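Local structure of serpin-ZX (Arabidopsis thaliana, 3LE2) at residues W101-K113 against T310-L322. The protein inhibits target proteases such as metacaspase-9 and RD21A by offering its reactive center loop for cleavage and trapping the enzyme covalently, which restrains programmed cell death. Sequence-based numbering, arbitrary orientation.
Sequences WIDKSLSFKPSFK and TEMVESPEMGKNL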
loop_
_atom_site.group_PDB
_atom_site.type_symbol
_atom_site.label_atom_id
_atom_site.label_comp_id
_atom_site.label_asym_id
_atom_site.label_seq_id
_atom_site.Cartn_x
_atom_site.Cartn_y
_atom_site.Cartn_z
ATOM N N TRP A 101 10.405 17.414 -5.973
ATOM C CA TRP A 101 11.276 18.555 -5.747
ATOM C C TRP A 101 12.577 18.330 -6.489
ATOM O O TRP A 101 13.136 17.233 -6.484
ATOM C CB TRP A 101 11.578 18.727 -4.249
ATOM C CG TRP A 101 10.489 19.417 -3.441
ATOM C CD1 TRP A 101 10.493 20.713 -2.987
ATOM C CD2 TRP A 101 9.250 18.843 -2.994
ATOM N NE1 TRP A 101 9.332 20.978 -2.291
ATOM C CE2 TRP A 101 8.558 19.846 -2.277
ATOM C CE3 TRP A 101 8.663 17.576 -3.127
ATOM C CZ2 TRP A 101 7.312 19.620 -1.695
ATOM C CZ3 TRP A 101 7.430 17.357 -2.554
ATOM C CH2 TRP A 101 6.764 18.376 -1.850
ATOM N N ILE A 102 13.083 19.382 -7.102
ATOM C CA ILE A 102 14.334 19.275 -7.833
ATOM C C ILE A 102 15.293 20.362 -7.361
ATOM O O ILE A 102 14.858 21.451 -6.972
ATOM C CB ILE A 102 14.063 19.400 -9.351
ATOM C CG1 ILE A 102 15.165 18.722 -10.151
ATOM C CG2 ILE A 102 13.862 20.866 -9.757
ATOM C CD1 ILE A 102 14.748 18.410 -11.548
ATOM N N ASP A 103 16.594 20.090 -7.370
ATOM C CA ASP A 103 17.518 21.152 -7.000
ATOM C C ASP A 103 17.316 22.359 -7.905
ATOM O O ASP A 103 17.220 22.213 -9.128
ATOM C CB ASP A 103 18.977 20.725 -7.053
ATOM C CG ASP A 103 19.885 21.785 -6.467
ATOM O OD1 ASP A 103 19.626 22.181 -5.313
ATOM O OD2 ASP A 103 20.819 22.251 -7.157
ATOM N N LYS A 104 17.272 23.548 -7.300
ATOM C CA LYS A 104 16.923 24.770 -8.021
ATOM C C LYS A 104 17.926 25.141 -9.121
ATOM O O LYS A 104 17.680 26.057 -9.901
ATOM C CB LYS A 104 16.739 25.936 -7.051
ATOM C CG LYS A 104 18.035 26.571 -6.600
ATOM C CD LYS A 104 17.767 27.799 -5.735
ATOM C CE LYS A 104 19.068 28.465 -5.310
ATOM N NZ LYS A 104 18.820 29.646 -4.442
ATOM N N SER A 105 19.050 24.433 -9.183
ATOM C CA SER A 105 19.950 24.552 -10.322
ATOM C C SER A 105 19.269 23.985 -11.575
ATOM O O SER A 105 19.803 24.051 -12.684
ATOM C CB SER A 105 21.271 23.824 -10.054
ATOM O OG SER A 105 21.103 22.416 -10.020
ATOM N N LEU A 106 18.081 23.425 -11.384
ATOM C CA LEU A 106 17.313 22.874 -12.482
ATOM C C LEU A 106 15.913 23.457 -12.459
ATOM O O LEU A 106 15.554 24.223 -11.562
ATOM C CB LEU A 106 17.249 21.352 -12.379
ATOM C CG LEU A 106 18.611 20.656 -12.306
ATOM C CD1 LEU A 106 18.507 19.265 -11.711
ATOM C CD2 LEU A 106 19.241 20.611 -13.674
ATOM N N SER A 107 15.132 23.095 -13.470
ATOM C CA SER A 107 13.752 23.529 -13.587
ATOM C C SER A 107 13.013 22.539 -14.479
ATOM O O SER A 107 13.574 22.037 -15.451
ATOM C CB SER A 107 13.682 24.952 -14.148
ATOM O OG SER A 107 14.727 25.184 -15.074
ATOM N N PHE A 108 11.767 22.241 -14.129
ATOM C CA PHE A 108 10.965 21.301 -14.893
ATOM C C PHE A 108 10.493 21.992 -16.149
ATOM O O PHE A 108 10.310 23.205 -16.150
ATOM C CB PHE A 108 9.746 20.839 -14.086
ATOM C CG PHE A 108 10.094 20.141 -12.803
ATOM C CD1 PHE A 108 10.636 18.866 -12.814
ATOM C CD2 PHE A 108 9.873 20.757 -11.581
ATOM C CE1 PHE A 108 10.963 18.213 -11.620
ATOM C CE2 PHE A 108 10.197 20.115 -10.384
ATOM C CZ PHE A 108 10.741 18.842 -10.402
ATOM N N LYS A 109 10.311 21.225 -17.220
ATOM C CA LYS A 109 9.637 21.739 -18.400
ATOM C C LYS A 109 8.248 22.127 -17.961
ATOM O O LYS A 109 7.555 21.324 -17.343
ATOM C CB LYS A 109 9.526 20.672 -19.489
ATOM C CG LYS A 109 10.797 20.436 -20.268
ATOM C CD LYS A 109 10.557 19.547 -21.485
ATOM C CE LYS A 109 11.860 19.301 -22.249
ATOM N NZ LYS A 109 11.644 18.579 -23.535
ATOM N N PRO A 110 7.830 23.358 -18.279
ATOM C CA PRO A 110 6.484 23.822 -17.929
ATOM C C PRO A 110 5.440 22.761 -18.237
ATOM O O PRO A 110 4.518 22.555 -17.445
ATOM C CB PRO A 110 6.292 25.028 -18.842
ATOM C CG PRO A 110 7.669 25.570 -19.005
ATOM C CD PRO A 110 8.590 24.373 -19.026
ATOM N N SER A 111 5.598 22.097 -19.379
ATOM C CA SER A 111 4.666 21.068 -19.822
ATOM C C SER A 111 4.592 19.902 -18.836
ATOM O O SER A 111 3.505 19.449 -18.478
ATOM C CB SER A 111 5.062 20.564 -21.212
ATOM O OG SER A 111 6.460 20.351 -21.300
ATOM N N PHE A 112 5.757 19.421 -18.411
ATOM C CA PHE A 112 5.851 18.394 -17.378
ATOM C C PHE A 112 5.104 18.823 -16.106
ATOM O O PHE A 112 4.404 18.018 -15.487
ATOM C CB PHE A 112 7.325 18.087 -17.082
ATOM C CG PHE A 112 7.533 17.001 -16.066
ATOM C CD1 PHE A 112 7.427 15.669 -16.424
ATOM C CD2 PHE A 112 7.838 17.315 -14.752
ATOM C CE1 PHE A 112 7.614 14.666 -15.491
ATOM C CE2 PHE A 112 8.028 16.319 -13.816
ATOM C CZ PHE A 112 7.915 14.989 -14.186
ATOM N N LYS A 113 5.235 20.097 -15.739
ATOM C CA LYS A 113 4.589 20.644 -14.542
ATOM C C LYS A 113 3.070 20.590 -14.613
ATOM O O LYS A 113 2.393 20.474 -13.585
ATOM C CB LYS A 113 5.007 22.101 -14.316
ATOM C CG LYS A 113 6.432 22.303 -13.842
ATOM C CD LYS A 113 6.680 23.765 -13.476
ATOM C CE LYS A 113 8.161 24.019 -13.212
ATOM N NZ LYS A 113 8.495 25.471 -13.102
ATOM N N THR A 310 15.437 12.973 -19.666
ATOM C CA THR A 310 15.630 14.040 -20.633
ATOM C C THR A 310 14.329 14.759 -20.969
ATOM O O THR A 310 14.342 15.816 -21.599
ATOM C CB THR A 310 16.282 13.492 -21.917
ATOM O OG1 THR A 310 15.547 12.351 -22.382
ATOM C CG2 THR A 310 17.719 13.071 -21.635
ATOM N N GLU A 311 13.210 14.194 -20.531
ATOM C CA GLU A 311 11.909 14.815 -20.764
ATOM C C GLU A 311 11.354 15.520 -19.525
ATOM O O GLU A 311 10.187 15.896 -19.482
ATOM C CB GLU A 311 10.902 13.772 -21.258
ATOM C CG GLU A 311 11.292 13.115 -22.581
ATOM C CD GLU A 311 11.714 14.132 -23.630
ATOM O OE1 GLU A 311 10.901 15.026 -23.970
ATOM O OE2 GLU A 311 12.865 14.034 -24.108
ATOM N N MET A 312 12.184 15.709 -18.514
ATOM C CA MET A 312 11.670 16.236 -17.262
ATOM C C MET A 312 12.078 17.700 -17.028
ATOM O O MET A 312 11.275 18.523 -16.567
ATOM C CB MET A 312 12.127 15.338 -16.123
ATOM C CG MET A 312 11.312 15.456 -14.862
ATOM S SD MET A 312 11.950 14.322 -13.615
ATOM C CE MET A 312 11.280 12.747 -14.176
ATOM N N VAL A 313 13.322 18.022 -17.364
ATOM C CA VAL A 313 13.849 19.372 -17.168
ATOM C C VAL A 313 13.976 20.137 -18.481
ATOM O O VAL A 313 13.482 19.695 -19.520
ATOM C CB VAL A 313 15.218 19.346 -16.484
ATOM C CG1 VAL A 313 15.070 18.919 -15.040
ATOM C CG2 VAL A 313 16.156 18.420 -17.234
ATOM N N GLU A 314 14.644 21.286 -18.434
ATOM C CA GLU A 314 14.731 22.149 -19.609
ATOM C C GLU A 314 16.099 22.123 -20.296
ATOM O O GLU A 314 16.182 22.166 -21.526
ATOM C CB GLU A 314 14.320 23.578 -19.250
ATOM C CG GLU A 314 12.866 23.685 -18.814
ATOM C CD GLU A 314 12.468 25.088 -18.400
ATOM O OE1 GLU A 314 12.969 25.573 -17.360
ATOM O OE2 GLU A 314 11.640 25.702 -19.110
ATOM N N SER A 315 17.162 22.034 -19.503
ATOM C CA SER A 315 18.520 22.014 -20.040
ATOM C C SER A 315 18.946 20.596 -20.446
ATOM O O SER A 315 19.142 19.738 -19.587
ATOM C CB SER A 315 19.494 22.590 -19.007
ATOM O OG SER A 315 20.616 23.196 -19.625
ATOM N N PRO A 316 19.077 20.345 -21.762
ATOM C CA PRO A 316 19.499 19.035 -22.274
ATOM C C PRO A 316 20.862 18.629 -21.733
ATOM O O PRO A 316 21.177 17.441 -21.689
ATOM C CB PRO A 316 19.585 19.261 -23.785
ATOM C CG PRO A 316 18.639 20.376 -24.050
ATOM C CD PRO A 316 18.751 21.278 -22.855
ATOM N N GLU A 317 21.662 19.611 -21.335
ATOM C CA GLU A 317 22.953 19.341 -20.715
ATOM C C GLU A 317 22.750 18.902 -19.271
ATOM O O GLU A 317 23.510 18.091 -18.739
ATOM C CB GLU A 317 23.835 20.587 -20.757
ATOM C CG GLU A 317 25.139 20.433 -20.001
ATOM C CD GLU A 317 25.785 21.766 -19.695
ATOM O OE1 GLU A 317 25.336 22.786 -20.262
ATOM O OE2 GLU A 317 26.737 21.794 -18.885
ATOM N N MET A 318 21.719 19.451 -18.640
ATOM C CA MET A 318 21.370 19.080 -17.277
ATOM C C MET A 318 20.575 17.776 -17.250
ATOM O O MET A 318 20.774 16.940 -16.368
ATOM C CB MET A 318 20.574 20.199 -16.602
ATOM C CG MET A 318 21.322 21.524 -16.469
ATOM S SD MET A 318 22.948 21.386 -15.697
ATOM C CE MET A 318 22.523 20.881 -14.029
ATOM N N GLY A 319 19.678 17.614 -18.221
ATOM C CA GLY A 319 18.860 16.416 -18.344
ATOM C C GLY A 319 19.683 15.175 -18.630
ATOM O O GLY A 319 19.310 14.063 -18.249
ATOM N N LYS A 320 20.806 15.369 -19.317
ATOM C CA LYS A 320 21.789 14.309 -19.490
ATOM C C LYS A 320 22.464 14.034 -18.154
ATOM O O LYS A 320 23.121 14.916 -17.588
ATOM C CB LYS A 320 22.843 14.709 -20.528
ATOM C CG LYS A 320 22.363 14.638 -21.967
ATOM C CD LYS A 320 23.402 15.192 -22.925
ATOM C CE LYS A 320 22.860 15.225 -24.344
ATOM N NZ LYS A 320 23.744 16.009 -25.244
ATOM N N ASN A 321 22.287 12.813 -17.655
ATOM C CA ASN A 321 22.881 12.407 -16.384
ATOM C C ASN A 321 21.993 12.769 -15.183
ATOM O O ASN A 321 22.367 12.554 -14.025
ATOM C CB ASN A 321 24.289 13.005 -16.243
ATOM C CG ASN A 321 25.078 12.394 -15.099
ATOM O OD1 ASN A 321 25.245 11.173 -15.017
ATOM N ND2 ASN A 321 25.583 13.248 -14.214
ATOM N N LEU A 322 20.814 13.320 -15.462
ATOM C CA LEU A 322 19.848 13.602 -14.405
ATOM C C LEU A 322 19.088 12.338 -14.081
ATOM O O LEU A 322 18.533 11.695 -14.974
ATOM C CB LEU A 322 18.837 14.661 -14.832
ATOM C CG LEU A 322 17.668 14.699 -13.847
ATOM C CD1 LEU A 322 18.166 15.170 -12.488
ATOM C CD2 LEU A 322 16.527 15.569 -14.339
#
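At one end of the elongated serpin body, the connection between strand 93-103 and helix 110-119 pairs with the loop ahead of strand 326-335 through a single beta bridge, F108 with V313. K109 N, just before the helix, donates to M312 O (2.9 Å, 161° at the hydrogen), and the same carbonyl takes a CA-H...O contact from F108. A second such contact runs from V313 CA to S107 O (3.2 Å).

The side chain of M312 touches both phenylalanines, F112 over a face and F108 alongside. Its CG sits offset toward the rim of F112, in a CH-pi contact 3.6 Å from the centroid; SD approaches that ring only obliquely. F112 has CG anti to its backbone N (chi1 -178°), which turns a ring face to M312 CG.

V313 CG1 touches I102 CD1 at 3.5 Å. L106 CD1 meets L322 CD1, the two side chains running past each other in opposite directions, and L106 CD2 is pressed against M318 CB and CE, closer than usual van der Waals contact.

On the outer side, the extended side chain of E314 runs past F108 O to S107. Its OE1 accepts from S107 OG (2.9 Å) through the lone pair facing away from OE2, which lies by P110 CD (3.3 Å). K109 and E311 add a long salt bridge (NZ to OE1, 3.7 Å).

M312, F108 and I102 pack on L167 of strand 167-176, while E311, E314 and K109 lie at the more open margin, so the join probably rests on apolar burial, the bridge and the S107-E314 hydrogen bond more than on the long ion pair.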